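Local structure of nicotinate-nucleotide pyrophosphorylase (Ehrlichia chaffeensis, 3L0G) at residues N64-G69 and G128-T133; N207-I212 and V228-L233. The protein probably catalyses the conversion of quinolinate to nicotinate mononucleotide, a phosphoribosyl transfer with decarboxylation on the route to NAD(+). All coordinates share one frame; numbering follows the deposited sequence.

Contact 1 (N64-G69 and G128-T133); sequences NLVVCG and GIASIT
A short strand and the loop after it meet a helix here in a small, buried contact: Val66 and Cys68 of 64-69 lie against Ala130 and Ser131 on helix 116-139, the long helix that runs from the N-terminal region of this phosphoribosyltransferase into the C-terminal one. One polar link crosses the gap. The backbone N-H of Val66 donates to Ser131 OG at 2.9 Å and nearly straight, with 163° at the hydrogen. Ser131 places its hydroxyl beside its own backbone N (chi1 -53°), and from there OG also hydrogen-bonds the carbonyl O of Ser127, one turn back along the helix. The hydroxyl therefore joins a helix carbonyl to a strand amide.

Beside this bond the surfaces are apolar. The methyl of Ala130 points at segment 64-69 and is met by two carbons, Val66 CG1 at 3.8 Å and Cys68 CB at 3.7 Å. The other branch of Val66 reaches the helix backbone, with CG2 4.0 Å from Ser131 CA. Leu65 takes part through its first carbons, CB standing 3.6 Å from Ser131 OG.

Ser127 OG accepts the N-H of Cys68, adding a second serine grip on the same chain segment. Leu65 pairs through its backbone with Thr96 in the two-stranded antiparallel sheet 65-66/95-96, while helix 158-167 packs on Cys68 and Ile129.

Contact 2 (N207-I212 and V228-L233); sequences NEYIAI and VDMILL
One face of the Tyr209 ring is covered by Asp229, whose CB sits 3.5 Å from the ring plane, over its centre, a CH-pi contact only 10° off the normal. The carboxylate plane of Asp229 is turned 22° from that ring. At the ring's edge Met230 makes a Met-aromatic contact, its SD 5.5 Å from the centroid. Met230 CB comes in obliquely near the hydroxyl, 3.7 Å from Tyr209 OH. With CG anti to the backbone N (chi1 -174°), Tyr209 carries its ring across to the other chain segment.

The same aspartate holds the backbone. Ile210 N donates to Asp229 OD2 at 2.8 Å, meeting the oxygen on its anti side, slightly out of the carboxylate plane. In return Asp229 N bonds Ile210 O, in the carbonyl plane, so the two residues clasp each other ahead of the Ala211-Met230 bridge; a weak bond from Met230 N shares that carbonyl. Regular parallel pairing follows, Ile212 N to Met230 O and then Leu232 N to Ile212 O at 2.9 Å, almost straight at the hydrogen.

Ala211 and Met230 point to one side of the sheet, where Ala211 CB touches Met230 CE at 3.7 Å and Tyr173 lies against both. On the other side Ile212 CG2 meets Val228 CG2 at 4.0 Å, and Ser223 of helix 217-225 packs on Ile212, Val228 and Ile231. Strand 210-214, helix 217-225 and strand 230-234 thus make a beta-alpha-beta crossover, a unit of the open alpha/beta barrel that forms the C-terminal domain in the quinolinate phosphoribosyltransferase family.

How the contacts relate
Both segments of contact 1 come earlier in the chain than those of contact 2, and the two contacts do not touch: their centres are about 30 Å apart and their nearest atoms about 16 Å. They share neither a sheet nor a helix. Contact 1, its centre about 10 Å from that of the chain, ties segment 64-69 of the N-terminal region to helix 116-139, which crosses into the C-terminal one. Contact 2 lies farther out, its centre about 22 Å from that of the chain, between neighbouring strands of the parallel sheet. Contact 1 thus lies near the junction of the N-terminal and C-terminal regions, whereas contact 2 is internal to the C-terminal region and is part of its open barrel.

Contact 1 (N64-G69 and G128-T133)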
ATOM      1  N   ASN C  64      20.114  -0.031 -27.164  1.00  8.30           N
ATOM      2  CA  ASN C  64      18.989   0.818 -27.556  1.00  8.19           C
ATOM      3  C   ASN C  64      17.746   0.481 -26.714  1.00  8.37           C
ATOM      4  O   ASN C  64      17.486  -0.686 -26.436  1.00  8.31           O
ATOM      5  CB  ASN C  64      18.621   0.583 -29.043  1.00  8.37           C
ATOM      6  CG  ASN C  64      19.647   1.170 -30.043  1.00  7.87           C
ATOM      7  OD1 ASN C  64      20.645   1.756 -29.665  1.00 10.12           O
ATOM      8  ND2 ASN C  64      19.359   1.022 -31.331  1.00  8.94           N
ATOM      9  N   LEU C  65      16.968   1.495 -26.354  1.00  7.58           N
ATOM     10  CA  LEU C  65      15.731   1.273 -25.617  1.00  8.20           C
ATOM     11  C   LEU C  65      14.864   2.521 -25.574  1.00  7.76           C
ATOM     12  O   LEU C  65      15.328   3.656 -25.871  1.00  7.89           O
ATOM     13  CB  LEU C  65      16.002   0.747 -24.207  1.00  7.76           C
ATOM     14  CG  LEU C  65      17.058   1.457 -23.360  1.00  7.59           C
ATOM     15  CD1 LEU C  65      16.465   2.757 -22.836  1.00 10.66           C
ATOM     16  CD2 LEU C  65      17.478   0.586 -22.179  1.00 10.00           C
ATOM     17  N   VAL C  66      13.587   2.285 -25.300  1.00  7.22           N
ATOM     18  CA  VAL C  66      12.649   3.349 -24.985  1.00  6.65           C
ATOM     19  C   VAL C  66      12.700   3.489 -23.474  1.00  7.36           C
ATOM     20  O   VAL C  66      12.456   2.515 -22.747  1.00  9.24           O
ATOM     21  CB  VAL C  66      11.228   3.044 -25.457  1.00  6.06           C
ATOM     22  CG1 VAL C  66      10.315   4.124 -24.983  1.00  4.34           C
ATOM     23  CG2 VAL C  66      11.155   2.927 -27.048  1.00  7.33           C
ATOM     24  N   VAL C  67      13.051   4.677 -22.993  1.00  7.23           N
ATOM     25  CA  VAL C  67      13.221   4.901 -21.550  1.00  7.03           C
ATOM     26  C   VAL C  67      11.875   4.804 -20.861  1.00  7.23           C
ATOM     27  O   VAL C  67      10.905   5.423 -21.322  1.00  7.60           O
ATOM     28  CB  VAL C  67      13.866   6.285 -21.250  1.00  6.34           C
ATOM     29  CG1 VAL C  67      13.900   6.566 -19.753  1.00  6.75           C
ATOM     30  CG2 VAL C  67      15.296   6.357 -21.798  1.00  6.36           C
ATOM     31  N   CYS C  68      11.801   4.025 -19.781  1.00  7.67           N
ATOM     32  CA  CYS C  68      10.570   3.964 -18.972  1.00  7.66           C
ATOM     33  C   CYS C  68      10.900   3.615 -17.521  1.00  7.29           C
ATOM     34  O   CYS C  68      11.760   2.786 -17.259  1.00  7.45           O
ATOM     35  CB  CYS C  68       9.594   2.960 -19.558  1.00  7.98           C
ATOM     36  SG  CYS C  68       7.858   3.182 -18.966  1.00  9.18           S
ATOM     37  N   GLY C  69      10.229   4.265 -16.580  1.00  7.33           N
ATOM     38  CA  GLY C  69      10.425   4.001 -15.153  1.00  7.23           C
ATOM     39  C   GLY C  69      11.225   5.062 -14.437  1.00  7.48           C
ATOM     40  O   GLY C  69      11.547   4.892 -13.262  1.00  7.21           O
ATOM     41  N   GLY C 128      11.711  -2.521 -20.796  1.00  6.11           N
ATOM     42  CA  GLY C 128      11.445  -3.686 -21.652  1.00  6.45           C
ATOM     43  C   GLY C 128      10.051  -3.641 -22.252  1.00  6.65           C
ATOM     44  O   GLY C 128       9.864  -3.868 -23.442  1.00  7.25           O
ATOM     45  N   ILE C 129       9.060  -3.316 -21.442  1.00  6.95           N
ATOM     46  CA  ILE C 129       7.687  -3.171 -21.962  1.00  7.52           C
ATOM     47  C   ILE C 129       7.540  -1.993 -22.945  1.00  7.92           C
ATOM     48  O   ILE C 129       6.997  -2.141 -24.027  1.00  8.76           O
ATOM     49  CB  ILE C 129       6.700  -3.066 -20.815  1.00  7.93           C
ATOM     50  CG1 ILE C 129       6.713  -4.386 -20.025  1.00  6.02           C
ATOM     51  CG2 ILE C 129       5.285  -2.726 -21.330  1.00  4.92           C
ATOM     52  CD1 ILE C 129       5.919  -4.342 -18.676  1.00  5.77           C
ATOM     53  N   ALA C 130       8.065  -0.832 -22.591  1.00  8.34           N
ATOM     54  CA  ALA C 130       7.940   0.342 -23.451  1.00  7.78           C
ATOM     55  C   ALA C 130       8.624   0.057 -24.785  1.00  7.26           C
ATOM     56  O   ALA C 130       8.094   0.396 -25.818  1.00  6.87           O
ATOM     57  CB  ALA C 130       8.544   1.572 -22.788  1.00  6.91           C
ATOM     58  N   SER C 131       9.780  -0.609 -24.753  1.00  7.38           N
ATOM     59  CA  SER C 131      10.521  -0.895 -25.972  1.00  7.59           C
ATOM     60  C   SER C 131       9.837  -1.942 -26.864  1.00  8.00           C
ATOM     61  O   SER C 131       9.775  -1.760 -28.079  1.00  7.36           O
ATOM     62  CB  SER C 131      11.950  -1.323 -25.643  1.00  7.70           C
ATOM     63  OG  SER C 131      12.583  -0.361 -24.794  1.00  7.34           O
ATOM     64  N   ILE C 132       9.301  -3.028 -26.302  1.00  8.13           N
ATOM     65  CA  ILE C 132       8.620  -4.012 -27.179  1.00  9.19           C
ATOM     66  C   ILE C 132       7.337  -3.377 -27.790  1.00  9.30           C
ATOM     67  O   ILE C 132       7.018  -3.569 -28.968  1.00 10.33           O
ATOM     68  CB  ILE C 132       8.367  -5.388 -26.483  1.00  9.33           C
ATOM     69  CG1 ILE C 132       7.930  -6.440 -27.505  1.00 10.73           C
ATOM     70  CG2 ILE C 132       7.310  -5.286 -25.407  1.00  4.89           C
ATOM     71  CD1 ILE C 132       8.904  -6.589 -28.708  1.00 15.64           C
ATOM     72  N   THR C 133       6.629  -2.588 -26.997  1.00  9.35           N
ATOM     73  CA  THR C 133       5.438  -1.890 -27.475  1.00  9.36           C
ATOM     74  C   THR C 133       5.787  -1.000 -28.650  1.00  8.94           C
ATOM     75  O   THR C 133       5.145  -1.054 -29.714  1.00  7.89           O
ATOM     76  CB  THR C 133       4.775  -1.057 -26.326  1.00  9.45           C
ATOM     77  OG1 THR C 133       4.356  -1.953 -25.282  1.00 11.25           O
ATOM     78  CG2 THR C 133       3.565  -0.274 -26.810  1.00  7.94           C
TER

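Contact 2 (N207-I212 and V228-L233)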
ATOM      1  N   ASN C 207     -26.855   2.414 -20.866  1.00 22.59           N
ATOM      2  CA  ASN C 207     -25.867   3.168 -21.653  1.00 22.99           C
ATOM      3  C   ASN C 207     -24.386   2.907 -21.272  1.00 22.28           C
ATOM      4  O   ASN C 207     -23.579   3.842 -21.270  1.00 23.08           O
ATOM      5  CB  ASN C 207     -26.163   4.674 -21.574  1.00 23.33           C
ATOM      6  N   GLU C 208     -24.047   1.660 -20.918  1.00 21.28           N
ATOM      7  CA  GLU C 208     -22.631   1.247 -20.787  1.00 20.25           C
ATOM      8  C   GLU C 208     -22.113   0.855 -22.156  1.00 17.92           C
ATOM      9  O   GLU C 208     -22.812   0.192 -22.920  1.00 17.63           O
ATOM     10  CB  GLU C 208     -22.425   0.040 -19.861  1.00 20.66           C
ATOM     11  CG  GLU C 208     -22.048   0.377 -18.405  1.00 24.18           C
ATOM     12  CD  GLU C 208     -20.697   1.019 -18.221  1.00 27.13           C
ATOM     13  OE1 GLU C 208     -19.760   0.708 -18.995  1.00 30.62           O
ATOM     14  OE2 GLU C 208     -20.574   1.834 -17.274  1.00 30.84           O
ATOM     15  N   TYR C 209     -20.886   1.269 -22.446  1.00 15.63           N
ATOM     16  CA  TYR C 209     -20.197   0.864 -23.649  1.00 14.32           C
ATOM     17  C   TYR C 209     -19.980  -0.645 -23.561  1.00 13.59           C
ATOM     18  O   TYR C 209     -19.473  -1.138 -22.534  1.00 13.40           O
ATOM     19  CB  TYR C 209     -18.855   1.586 -23.709  1.00 14.12           C
ATOM     20  CG  TYR C 209     -18.058   1.410 -24.962  1.00 13.02           C
ATOM     21  CD1 TYR C 209     -18.023   2.411 -25.934  1.00 13.77           C
ATOM     22  CD2 TYR C 209     -17.267   0.291 -25.142  1.00 12.89           C
ATOM     23  CE1 TYR C 209     -17.257   2.262 -27.065  1.00 13.53           C
ATOM     24  CE2 TYR C 209     -16.499   0.138 -26.252  1.00 12.65           C
ATOM     25  CZ  TYR C 209     -16.498   1.118 -27.219  1.00 13.31           C
ATOM     26  OH  TYR C 209     -15.713   0.957 -28.318  1.00 12.81           O
ATOM     27  N   ILE C 210     -20.337  -1.385 -24.605  1.00 11.99           N
ATOM     28  CA  ILE C 210     -20.246  -2.852 -24.506  1.00 11.64           C
ATOM     29  C   ILE C 210     -19.257  -3.403 -25.480  1.00 11.39           C
ATOM     30  O   ILE C 210     -19.455  -3.242 -26.675  1.00 10.52           O
ATOM     31  CB  ILE C 210     -21.601  -3.544 -24.751  1.00 11.22           C
ATOM     32  CG1 ILE C 210     -22.667  -2.982 -23.798  1.00 11.30           C
ATOM     33  CG2 ILE C 210     -21.446  -5.043 -24.587  1.00 10.89           C
ATOM     34  CD1 ILE C 210     -23.978  -3.775 -23.774  1.00 11.92           C
ATOM     35  N   ALA C 211     -18.203  -4.050 -24.953  1.00 11.34           N
ATOM     36  CA  ALA C 211     -17.271  -4.890 -25.735  1.00 11.57           C
ATOM     37  C   ALA C 211     -17.516  -6.367 -25.479  1.00 11.76           C
ATOM     38  O   ALA C 211     -17.819  -6.753 -24.358  1.00 11.49           O
ATOM     39  CB  ALA C 211     -15.829  -4.572 -25.385  1.00 11.85           C
ATOM     40  N   ILE C 212     -17.353  -7.207 -26.513  1.00 11.78           N
ATOM     41  CA  ILE C 212     -17.551  -8.650 -26.365  1.00 11.75           C
ATOM     42  C   ILE C 212     -16.513  -9.450 -27.154  1.00 12.21           C
ATOM     43  O   ILE C 212     -16.188  -9.106 -28.288  1.00 12.45           O
ATOM     44  CB  ILE C 212     -18.978  -9.052 -26.760  1.00 12.03           C
ATOM     45  CG1 ILE C 212     -19.215 -10.572 -26.554  1.00 11.38           C
ATOM     46  CG2 ILE C 212     -19.275  -8.620 -28.195  1.00 11.27           C
ATOM     47  CD1 ILE C 212     -20.737 -11.007 -26.630  1.00  9.89           C
ATOM     48  N   VAL C 228     -23.503  -4.158 -30.415  1.00  9.77           N
ATOM     49  CA  VAL C 228     -22.415  -3.886 -29.473  1.00  9.52           C
ATOM     50  C   VAL C 228     -21.516  -2.773 -29.987  1.00  9.45           C
ATOM     51  O   VAL C 228     -21.508  -2.454 -31.157  1.00  8.00           O
ATOM     52  CB  VAL C 228     -21.568  -5.143 -29.142  1.00  9.52           C
ATOM     53  CG1 VAL C 228     -22.409  -6.135 -28.393  1.00 10.30           C
ATOM     54  CG2 VAL C 228     -20.976  -5.750 -30.378  1.00  8.63           C
ATOM     55  N   ASP C 229     -20.762  -2.171 -29.085  1.00  9.55           N
ATOM     56  CA  ASP C 229     -19.921  -1.041 -29.469  1.00  9.75           C
ATOM     57  C   ASP C 229     -18.582  -1.549 -29.985  1.00  9.27           C
ATOM     58  O   ASP C 229     -17.955  -0.911 -30.825  1.00  9.40           O
ATOM     59  CB  ASP C 229     -19.749  -0.094 -28.270  1.00  9.83           C
ATOM     60  CG  ASP C 229     -21.078   0.461 -27.784  1.00 10.87           C
ATOM     61  OD1 ASP C 229     -21.600   1.371 -28.461  1.00 12.55           O
ATOM     62  OD2 ASP C 229     -21.593  -0.013 -26.756  1.00  7.35           O
ATOM     63  N   MET C 230     -18.180  -2.730 -29.530  1.00  9.45           N
ATOM     64  CA  MET C 230     -16.831  -3.225 -29.763  1.00  9.59           C
ATOM     65  C   MET C 230     -16.819  -4.732 -29.738  1.00  9.26           C
ATOM     66  O   MET C 230     -17.415  -5.360 -28.863  1.00  8.63           O
ATOM     67  CB  MET C 230     -15.881  -2.679 -28.689  1.00  9.95           C
ATOM     68  CG  MET C 230     -14.449  -3.264 -28.678  1.00 12.38           C
ATOM     69  SD  MET C 230     -13.414  -2.314 -27.535  1.00 17.46           S
ATOM     70  CE  MET C 230     -12.490  -3.649 -26.710  1.00 15.25           C
ATOM     71  N   ILE C 231     -16.149  -5.293 -30.732  1.00  9.67           N
ATOM     72  CA  ILE C 231     -16.029  -6.737 -30.902  1.00 10.40           C
ATOM     73  C   ILE C 231     -14.543  -7.097 -30.922  1.00 10.28           C
ATOM     74  O   ILE C 231     -13.755  -6.530 -31.666  1.00 10.76           O
ATOM     75  CB  ILE C 231     -16.710  -7.205 -32.195  1.00 10.16           C
ATOM     76  CG1 ILE C 231     -18.223  -7.057 -32.088  1.00 11.25           C
ATOM     77  CG2 ILE C 231     -16.367  -8.666 -32.476  1.00 10.47           C
ATOM     78  CD1 ILE C 231     -18.960  -7.345 -33.422  1.00 12.41           C
ATOM     79  N   LEU C 232     -14.176  -8.038 -30.075  1.00 11.35           N
ATOM     80  CA  LEU C 232     -12.826  -8.541 -29.984  1.00 12.06           C
ATOM     81  C   LEU C 232     -12.758  -9.876 -30.723  1.00 11.81           C
ATOM     82  O   LEU C 232     -13.612 -10.748 -30.528  1.00 11.81           O
ATOM     83  CB  LEU C 232     -12.473  -8.711 -28.508  1.00 12.92           C
ATOM     84  CG  LEU C 232     -11.030  -8.953 -28.116  1.00 15.91           C
ATOM     85  CD1 LEU C 232     -10.736  -8.287 -26.761  1.00 20.48           C
ATOM     86  CD2 LEU C 232     -10.747 -10.475 -28.063  1.00 20.42           C
ATOM     87  N   LEU C 233     -11.768 -10.019 -31.593  1.00 11.57           N
ATOM     88  CA  LEU C 233     -11.563 -11.262 -32.341  1.00 12.13           C
ATOM     89  C   LEU C 233     -10.438 -12.063 -31.643  1.00 13.46           C
ATOM     90  O   LEU C 233      -9.273 -11.643 -31.635  1.00 12.57           O
ATOM     91  CB  LEU C 233     -11.242 -10.947 -33.801  1.00 11.83           C
ATOM     92  CG  LEU C 233     -12.223 -10.015 -34.556  1.00 11.64           C
ATOM     93  CD1 LEU C 233     -11.701  -9.637 -35.963  1.00 10.61           C
ATOM     94  CD2 LEU C 233     -13.620 -10.644 -34.688  1.00 10.62           C
TER
HETATM   95  O   HOH W   1     -23.235   2.395 -25.207  1.00 36.21           O